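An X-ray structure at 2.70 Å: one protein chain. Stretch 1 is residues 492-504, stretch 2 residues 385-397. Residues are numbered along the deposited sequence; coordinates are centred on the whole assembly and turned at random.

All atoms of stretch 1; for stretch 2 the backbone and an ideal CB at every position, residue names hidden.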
ATOM      1  N   PHE A 492      -9.278  12.796   5.747  1.00 66.86           N
ATOM      2  CA  PHE A 492     -10.624  12.949   5.185  1.00 67.38           C
ATOM      3  C   PHE A 492     -11.682  12.887   6.294  1.00 68.03           C
ATOM      4  O   PHE A 492     -11.384  12.517   7.423  1.00 68.31           O
ATOM      5  CB  PHE A 492     -10.876  11.897   4.100  1.00 68.21           C
ATOM      6  CG  PHE A 492     -10.944  10.470   4.580  1.00 68.94           C
ATOM      7  CD1 PHE A 492      -9.802   9.687   4.657  1.00 68.86           C
ATOM      8  CD2 PHE A 492     -12.158   9.896   4.929  1.00 70.01           C
ATOM      9  CE1 PHE A 492      -9.873   8.370   5.083  1.00 69.30           C
ATOM     10  CE2 PHE A 492     -12.226   8.579   5.359  1.00 70.33           C
ATOM     11  CZ  PHE A 492     -11.083   7.819   5.438  1.00 69.97           C
ATOM     12  N   ASN A 493     -12.906  13.289   5.931  1.00 68.37           N
ATOM     13  CA  ASN A 493     -14.079  13.298   6.790  1.00 69.21           C
ATOM     14  C   ASN A 493     -15.286  13.764   5.972  1.00 70.38           C
ATOM     15  O   ASN A 493     -15.435  14.957   5.732  1.00 70.49           O
ATOM     16  CB  ASN A 493     -13.936  14.223   8.004  1.00 69.16           C
ATOM     17  CG  ASN A 493     -15.195  14.277   8.849  1.00 70.25           C
ATOM     18  OD1 ASN A 493     -16.035  13.378   8.785  1.00 71.20           O
ATOM     19  ND2 ASN A 493     -15.340  15.324   9.644  1.00 70.73           N
ATOM     20  N   TYR A 494     -16.158  12.828   5.584  1.00 71.35           N
ATOM     21  CA  TYR A 494     -17.301  13.160   4.743  1.00 72.54           C
ATOM     22  C   TYR A 494     -18.541  12.385   5.177  1.00 74.05           C
ATOM     23  O   TYR A 494     -18.427  11.352   5.810  1.00 74.58           O
ATOM     24  CB  TYR A 494     -16.999  12.849   3.281  1.00 72.70           C
ATOM     25  CG  TYR A 494     -16.735  11.396   2.985  1.00 72.70           C
ATOM     26  CD1 TYR A 494     -17.683  10.619   2.342  1.00 73.60           C
ATOM     27  CD2 TYR A 494     -15.527  10.804   3.317  1.00 72.19           C
ATOM     28  CE1 TYR A 494     -17.445   9.289   2.043  1.00 73.83           C
ATOM     29  CE2 TYR A 494     -15.270   9.475   3.023  1.00 72.30           C
ATOM     30  CZ  TYR A 494     -16.232   8.714   2.380  1.00 73.17           C
ATOM     31  OH  TYR A 494     -15.991   7.405   2.080  1.00 73.73           O
ATOM     32  N   ALA A 495     -19.708  12.895   4.767  1.00 76.14           N
ATOM     33  CA  ALA A 495     -21.008  12.374   5.157  1.00 78.65           C
ATOM     34  C   ALA A 495     -21.657  11.605   3.999  1.00 81.68           C
ATOM     35  O   ALA A 495     -21.464  11.951   2.831  1.00 83.32           O
ATOM     36  CB  ALA A 495     -21.892  13.510   5.600  1.00 79.96           C
ATOM     37  N   THR A 496     -22.432  10.571   4.356  1.00 82.76           N
ATOM     38  CA  THR A 496     -23.290   9.829   3.434  1.00 84.35           C
ATOM     39  C   THR A 496     -24.768  10.151   3.698  1.00 86.31           C
ATOM     40  O   THR A 496     -25.579  10.070   2.775  1.00 88.30           O
ATOM     41  CB  THR A 496     -23.046   8.316   3.534  1.00 84.15           C
ATOM     42  OG1 THR A 496     -23.340   7.896   4.867  1.00 84.19           O
ATOM     43  CG2 THR A 496     -21.629   7.921   3.178  1.00 83.68           C
ATOM     44  N   LYS A 497     -25.114  10.501   4.947  1.00 86.53           N
ATOM     45  CA  LYS A 497     -26.518  10.654   5.368  1.00 88.21           C
ATOM     46  C   LYS A 497     -26.799  12.050   5.950  1.00 88.46           C
ATOM     47  O   LYS A 497     -27.883  12.595   5.714  1.00 89.63           O
ATOM     48  CB  LYS A 497     -26.892   9.554   6.367  1.00 88.69           C
ATOM     49  CG  LYS A 497     -27.335   8.243   5.731  1.00 89.08           C
ATOM     50  CD  LYS A 497     -27.781   7.187   6.721  1.00 89.50           C
ATOM     51  CE  LYS A 497     -26.640   6.332   7.234  1.00 87.69           C
ATOM     52  NZ  LYS A 497     -27.127   5.216   8.075  1.00 88.04           N
ATOM     53  N   GLU A 498     -25.850  12.621   6.706  1.00 87.27           N
ATOM     54  CA  GLU A 498     -26.134  13.757   7.597  1.00 87.94           C
ATOM     55  C   GLU A 498     -24.941  14.722   7.633  1.00 85.37           C
ATOM     56  O   GLU A 498     -23.830  14.328   7.999  1.00 84.01           O
ATOM     57  CB  GLU A 498     -26.457  13.207   8.989  1.00 88.98           C
ATOM     58  CG  GLU A 498     -27.304  14.128   9.847  1.00 92.18           C
ATOM     59  CD  GLU A 498     -27.915  13.476  11.081  1.00 94.22           C
ATOM     60  OE1 GLU A 498     -27.757  12.241  11.264  1.00 94.18           O
ATOM     61  OE2 GLU A 498     -28.549  14.206  11.863  1.00 99.25           O
ATOM     62  N   VAL A 499     -25.187  15.990   7.268  1.00 84.58           N
ATOM     63  CA  VAL A 499     -24.137  17.020   7.183  1.00 83.34           C
ATOM     64  C   VAL A 499     -24.078  17.785   8.508  1.00 81.74           C
ATOM     65  O   VAL A 499     -25.068  17.841   9.235  1.00 82.90           O
ATOM     66  CB  VAL A 499     -24.351  17.987   5.997  1.00 83.20           C
ATOM     67  CG1 VAL A 499     -24.591  17.245   4.691  1.00 83.82           C
ATOM     68  CG2 VAL A 499     -25.464  18.998   6.247  1.00 84.86           C
ATOM     69  N   GLY A 500     -22.908  18.382   8.782  1.00 80.28           N
ATOM     70  CA  GLY A 500     -22.673  19.240   9.949  1.00 79.85           C
ATOM     71  C   GLY A 500     -21.639  18.666  10.907  1.00 79.18           C
ATOM     72  O   GLY A 500     -20.940  19.417  11.585  1.00 79.37           O
ATOM     73  N   GLY A 501     -21.559  17.330  10.975  1.00 78.92           N
ATOM     74  CA  GLY A 501     -20.601  16.627  11.821  1.00 77.37           C
ATOM     75  C   GLY A 501     -19.165  16.961  11.453  1.00 75.68           C
ATOM     76  O   GLY A 501     -18.878  17.320  10.311  1.00 74.97           O
ATOM     77  N   TYR A 502     -18.266  16.821  12.436  1.00 74.90           N
ATOM     78  CA  TYR A 502     -16.854  17.174  12.303  1.00 73.26           C
ATOM     79  C   TYR A 502     -15.973  16.064  12.889  1.00 72.64           C
ATOM     80  O   TYR A 502     -16.471  15.132  13.511  1.00 72.77           O
ATOM     81  CB  TYR A 502     -16.581  18.520  12.981  1.00 73.48           C
ATOM     82  CG  TYR A 502     -16.963  18.582  14.438  1.00 74.06           C
ATOM     83  CD1 TYR A 502     -16.026  18.351  15.434  1.00 73.70           C
ATOM     84  CD2 TYR A 502     -18.259  18.887  14.827  1.00 74.88           C
ATOM     85  CE1 TYR A 502     -16.368  18.410  16.775  1.00 74.68           C
ATOM     86  CE2 TYR A 502     -18.617  18.951  16.165  1.00 75.74           C
ATOM     87  CZ  TYR A 502     -17.669  18.711  17.143  1.00 75.22           C
ATOM     88  OH  TYR A 502     -18.008  18.772  18.462  1.00 76.63           O
ATOM     89  N   ALA A 503     -14.663  16.188  12.657  1.00 71.01           N
ATOM     90  CA  ALA A 503     -13.640  15.271  13.140  1.00 70.90           C
ATOM     91  C   ALA A 503     -12.348  16.055  13.380  1.00 71.18           C
ATOM     92  O   ALA A 503     -11.788  16.622  12.447  1.00 72.07           O
ATOM     93  CB  ALA A 503     -13.421  14.167  12.136  1.00 70.06           C
ATOM     94  N   ASP A 504     -11.886  16.098  14.631  1.00 70.85           N
ATOM     95  CA  ASP A 504     -10.666  16.818  14.965  1.00 70.90           C
ATOM     96  C   ASP A 504      -9.469  15.921  14.636  1.00 69.87           C
ATOM     97  O   ASP A 504      -9.575  14.710  14.722  1.00 69.49           O
ATOM     98  CB  ASP A 504     -10.651  17.253  16.431  1.00 72.00           C
ATOM     99  CG  ASP A 504     -11.890  18.022  16.860  1.00 73.85           C
ATOM    100  OD1 ASP A 504     -12.531  18.641  15.981  1.00 74.38           O
ATOM    101  OD2 ASP A 504     -12.213  17.981  18.071  1.00 76.23           O
ATOM    102  N   UNK A 385      -6.994  11.303  16.140  1.00 69.42           N
ATOM    103  CA  UNK A 385      -8.293  11.864  15.815  1.00 69.27           C
ATOM    104  C   UNK A 385      -9.111  12.045  17.097  1.00 70.03           C
ATOM    105  O   UNK A 385      -8.653  11.716  18.184  1.00 70.81           O
ATOM    106  CB  UNK A 385      -9.033  10.970  14.818  1.00 69.27           C
ATOM    107  N   UNK A 386     -10.306  12.626  16.938  1.00 70.56           N
ATOM    108  CA  UNK A 386     -11.306  12.778  17.994  1.00 71.95           C
ATOM    109  C   UNK A 386     -12.686  12.807  17.320  1.00 72.47           C
ATOM    110  O   UNK A 386     -13.006  13.752  16.580  1.00 73.06           O
ATOM    111  CB  UNK A 386     -11.060  14.042  18.821  1.00 71.95           C
ATOM    112  N   UNK A 387     -13.496  11.780  17.610  1.00 73.06           N
ATOM    113  CA  UNK A 387     -14.652  11.396  16.786  1.00 73.28           C
ATOM    114  C   UNK A 387     -15.968  11.921  17.384  1.00 73.77           C
ATOM    115  O   UNK A 387     -17.033  11.705  16.802  1.00 74.39           O
ATOM    116  CB  UNK A 387     -14.715   9.874  16.644  1.00 73.28           C
ATOM    117  N   UNK A 388     -15.892  12.610  18.529  1.00 74.08           N
ATOM    118  CA  UNK A 388     -17.062  13.156  19.225  1.00 75.32           C
ATOM    119  C   UNK A 388     -18.007  13.867  18.246  1.00 75.90           C
ATOM    120  O   UNK A 388     -19.221  13.712  18.338  1.00 77.02           O
ATOM    121  CB  UNK A 388     -16.620  14.124  20.324  1.00 75.32           C
ATOM    122  N   UNK A 389     -17.429  14.644  17.316  1.00 75.10           N
ATOM    123  CA  UNK A 389     -18.164  15.516  16.396  1.00 74.59           C
ATOM    124  C   UNK A 389     -18.969  14.761  15.350  1.00 74.34           C
ATOM    125  O   UNK A 389     -19.949  15.294  14.826  1.00 74.70           O
ATOM    126  CB  UNK A 389     -17.187  16.458  15.690  1.00 74.59           C
ATOM    127  N   UNK A 390     -18.556  13.525  15.044  1.00 74.24           N
ATOM    128  CA  UNK A 390     -19.095  12.753  13.923  1.00 74.99           C
ATOM    129  C   UNK A 390     -20.592  12.477  14.109  1.00 76.94           C
ATOM    130  O   UNK A 390     -21.092  12.389  15.236  1.00 77.12           O
ATOM    131  CB  UNK A 390     -18.332  11.435  13.773  1.00 74.99           C
ATOM    132  N   UNK A 391     -21.281  12.312  12.971  1.00 78.70           N
ATOM    133  CA  UNK A 391     -22.721  12.081  12.905  1.00 81.48           C
ATOM    134  C   UNK A 391     -23.011  10.785  12.130  1.00 83.71           C
ATOM    135  O   UNK A 391     -22.108  10.198  11.516  1.00 84.27           O
ATOM    136  CB  UNK A 391     -23.425  13.270  12.249  1.00 81.48           C
ATOM    137  N   UNK A 392     -24.278  10.351  12.188  1.00 85.66           N
ATOM    138  CA  UNK A 392     -24.780   9.150  11.517  1.00 86.38           C
ATOM    139  C   UNK A 392     -24.368   9.167  10.039  1.00 85.96           C
ATOM    140  O   UNK A 392     -24.868   9.981   9.257  1.00 86.79           O
ATOM    141  CB  UNK A 392     -26.301   9.054  11.649  1.00 86.38           C
ATOM    142  N   UNK A 393     -23.443   8.269   9.677  1.00 85.64           N
ATOM    143  CA  UNK A 393     -23.077   8.007   8.283  1.00 84.93           C
ATOM    144  C   UNK A 393     -21.784   8.686   7.850  1.00 83.57           C
ATOM    145  O   UNK A 393     -21.345   8.490   6.713  1.00 83.30           O
ATOM    146  CB  UNK A 393     -24.212   8.459   7.362  1.00 84.93           C
ATOM    147  N   UNK A 394     -21.174   9.485   8.737  1.00 81.36           N
ATOM    148  CA  UNK A 394     -19.910  10.170   8.427  1.00 79.10           C
ATOM    149  C   UNK A 394     -18.766   9.149   8.495  1.00 77.82           C
ATOM    150  O   UNK A 394     -18.886   8.104   9.138  1.00 77.66           O
ATOM    151  CB  UNK A 394     -19.661  11.331   9.392  1.00 79.10           C
ATOM    152  N   UNK A 395     -17.660   9.474   7.817  1.00 76.21           N
ATOM    153  CA  UNK A 395     -16.522   8.576   7.675  1.00 75.44           C
ATOM    154  C   UNK A 395     -15.242   9.412   7.577  1.00 73.77           C
ATOM    155  O   UNK A 395     -15.047  10.103   6.592  1.00 74.23           O
ATOM    156  CB  UNK A 395     -16.685   7.674   6.450  1.00 75.44           C
ATOM    157  N   UNK A 396     -14.392   9.340   8.609  1.00 72.08           N
ATOM    158  CA  UNK A 396     -13.222  10.211   8.742  1.00 70.64           C
ATOM    159  C   UNK A 396     -12.012   9.407   9.220  1.00 70.17           C
ATOM    160  O   UNK A 396     -12.064   8.798  10.278  1.00 70.75           O
ATOM    161  CB  UNK A 396     -13.513  11.359   9.710  1.00 70.64           C
ATOM    162  N   UNK A 397     -10.919   9.445   8.446  1.00 69.10           N
ATOM    163  CA  UNK A 397      -9.705   8.717   8.785  1.00 68.63           C
ATOM    164  C   UNK A 397      -8.510   9.144   7.950  1.00 68.08           C
ATOM    165  O   UNK A 397      -8.395  10.308   7.558  1.00 67.78           O
ATOM    166  CB  UNK A 397      -9.936   7.214   8.616  1.00 68.63           C
TER

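Position 385 sends its CB sideways, 3.8 Å from Asp-504 O, so many side chains could pass beside that carbonyl. It is Met-385, whose CG lies 3.2 Å from Asp-504 O and whose CA makes a CA-H...O contact with the same atom at 3.3 Å. At 386 the CB sits 4.0 Å from Asp-504 CB, on the same face of an antiparallel pair; a small or polar residue fits beside that carboxylate. Asp-386 is found, its O accepting from Asp-504 N at 3.2 Å. Positions 387 and 388 leave stretch 1 and begin a type I turn; Val-387 and Ser-388 occupy them.

Position 389 is restrictive. Its CB would point toward stretch 1 and stand 2.2 Å from Tyr-502 CD1, so only glycine suits. Gly-389 lays its CA over the Tyr-502 ring face, 3.3 Å from the centroid, and its O accepts a weak bond from Tyr-502 N at 3.3 Å. Position 390 points away overall, which leaves the choice wide, although an apolar chain could reach the Ala-503 methyl. Met-390 does so, CE to Ala-503 CB at 4.2 Å.

At 391 the CB points toward stretch 1, 4.4 Å from both Glu-498 O and Gly-501 CA. Carbonyls beyond favour a long donor, lysine or arginine. Lys-391 extends along Gly-501, and its NZ gives a weak bond to Val-499 O at 3.4 Å. Position 392 also points toward stretch 1, between Lys-497 and the carboxylate of Glu-498; an acid or a polar chain could answer the lysine. Glu-392 does, OE2 forming a salt bridge with Lys-497 NZ at 3.3 Å.

Position 393, with phi/psi of 101/-3, calls for glycine by its backbone alone, and a CB would also lie 2.7 Å from Thr-496 OG1. Gly-393 O accepts from that OG1 at 2.8 Å.

At 394 the CB points sideways, 3.8 Å from Tyr-494 O and 4.2 Å from Asn-493 OD1, so a compact polar chain is plausible. Asp-394 turns its carboxylate nearer: OD2 takes a weak bond from Lys-391 N at 3.5 Å, closing across the type II turn.

The CB at 395 is near the rings of both Phe-492 and Tyr-494, inviting a large apolar or aromatic residue. Phe-395 receives the Phe-492 edge on its face, centroids 5.3 Å apart, while its backbone N and O pair with Tyr-494 O and N at 2.9 and 3.1 Å.

At 396 the CB is 3.3 Å from Phe-492 O and 3.7 Å from Ala-503 CB, which favours a small residue; Ala-396 fits. A CB at 397 would be tight, 3.4 Å from Phe-492 CZ. Gly-397 rests its CA over that ring, 4.0 Å from the centroid, and its O accepts from Phe-492 N at 3.2 Å.

Stretch 2, residues 385-397: MDVSGMKEGDFAG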
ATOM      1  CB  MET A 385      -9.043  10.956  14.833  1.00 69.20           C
ATOM      2  CG  MET A 385      -9.657  11.713  13.656  1.00 69.18           C
ATOM      3  SD  MET A 385      -9.862  10.720  12.153  1.00 69.23           S
ATOM      4  CE  MET A 385      -8.161  10.231  11.875  1.00 68.44           C
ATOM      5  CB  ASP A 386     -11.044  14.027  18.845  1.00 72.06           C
ATOM      6  CG  ASP A 386     -11.771  14.035  20.183  1.00 72.98           C
ATOM      7  OD1 ASP A 386     -12.904  13.515  20.243  1.00 73.87           O
ATOM      8  OD2 ASP A 386     -11.200  14.569  21.155  1.00 73.65           O
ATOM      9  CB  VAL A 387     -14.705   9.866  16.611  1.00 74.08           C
ATOM     10  CG1 VAL A 387     -13.358   9.307  16.182  1.00 74.00           C
ATOM     11  CG2 VAL A 387     -15.190   9.170  17.870  1.00 75.36           C
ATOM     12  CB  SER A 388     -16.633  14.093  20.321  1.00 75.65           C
ATOM     13  OG  SER A 388     -15.476  13.597  20.981  1.00 75.57           O
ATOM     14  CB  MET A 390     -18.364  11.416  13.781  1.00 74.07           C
ATOM     15  CG  MET A 390     -16.909  11.567  13.408  1.00 72.91           C
ATOM     16  SD  MET A 390     -16.286  10.079  12.613  1.00 71.92           S
ATOM     17  CE  MET A 390     -14.543  10.234  12.997  1.00 71.63           C
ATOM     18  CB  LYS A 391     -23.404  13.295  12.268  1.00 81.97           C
ATOM     19  CG  LYS A 391     -23.419  14.536  13.149  1.00 82.71           C
ATOM     20  CD  LYS A 391     -24.250  15.683  12.604  1.00 84.34           C
ATOM     21  CE  LYS A 391     -23.997  16.985  13.338  1.00 84.37           C
ATOM     22  NZ  LYS A 391     -24.560  18.155  12.622  1.00 84.67           N
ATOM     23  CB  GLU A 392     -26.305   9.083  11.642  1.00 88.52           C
ATOM     24  CG  GLU A 392     -26.925   7.817  11.065  1.00 89.66           C
ATOM     25  CD  GLU A 392     -26.704   6.548  11.874  1.00 90.10           C
ATOM     26  OE1 GLU A 392     -26.184   6.651  13.004  1.00 90.69           O
ATOM     27  OE2 GLU A 392     -27.058   5.457  11.376  1.00 91.06           O
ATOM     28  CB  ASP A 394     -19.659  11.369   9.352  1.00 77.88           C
ATOM     29  CG  ASP A 394     -20.676  12.518   9.198  1.00 78.01           C
ATOM     30  OD1 ASP A 394     -21.649  12.323   8.437  1.00 79.06           O
ATOM     31  OD2 ASP A 394     -20.480  13.607   9.836  1.00 78.41           O
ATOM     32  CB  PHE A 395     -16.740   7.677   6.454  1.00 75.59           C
ATOM     33  CG  PHE A 395     -15.721   6.585   6.240  1.00 75.19           C
ATOM     34  CD1 PHE A 395     -14.934   6.109   7.281  1.00 75.52           C
ATOM     35  CD2 PHE A 395     -15.583   6.001   4.991  1.00 74.54           C
ATOM     36  CE1 PHE A 395     -14.010   5.097   7.066  1.00 75.62           C
ATOM     37  CE2 PHE A 395     -14.659   4.990   4.778  1.00 75.08           C
ATOM     38  CZ  PHE A 395     -13.876   4.537   5.815  1.00 75.57           C
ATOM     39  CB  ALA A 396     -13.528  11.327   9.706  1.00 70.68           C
TER
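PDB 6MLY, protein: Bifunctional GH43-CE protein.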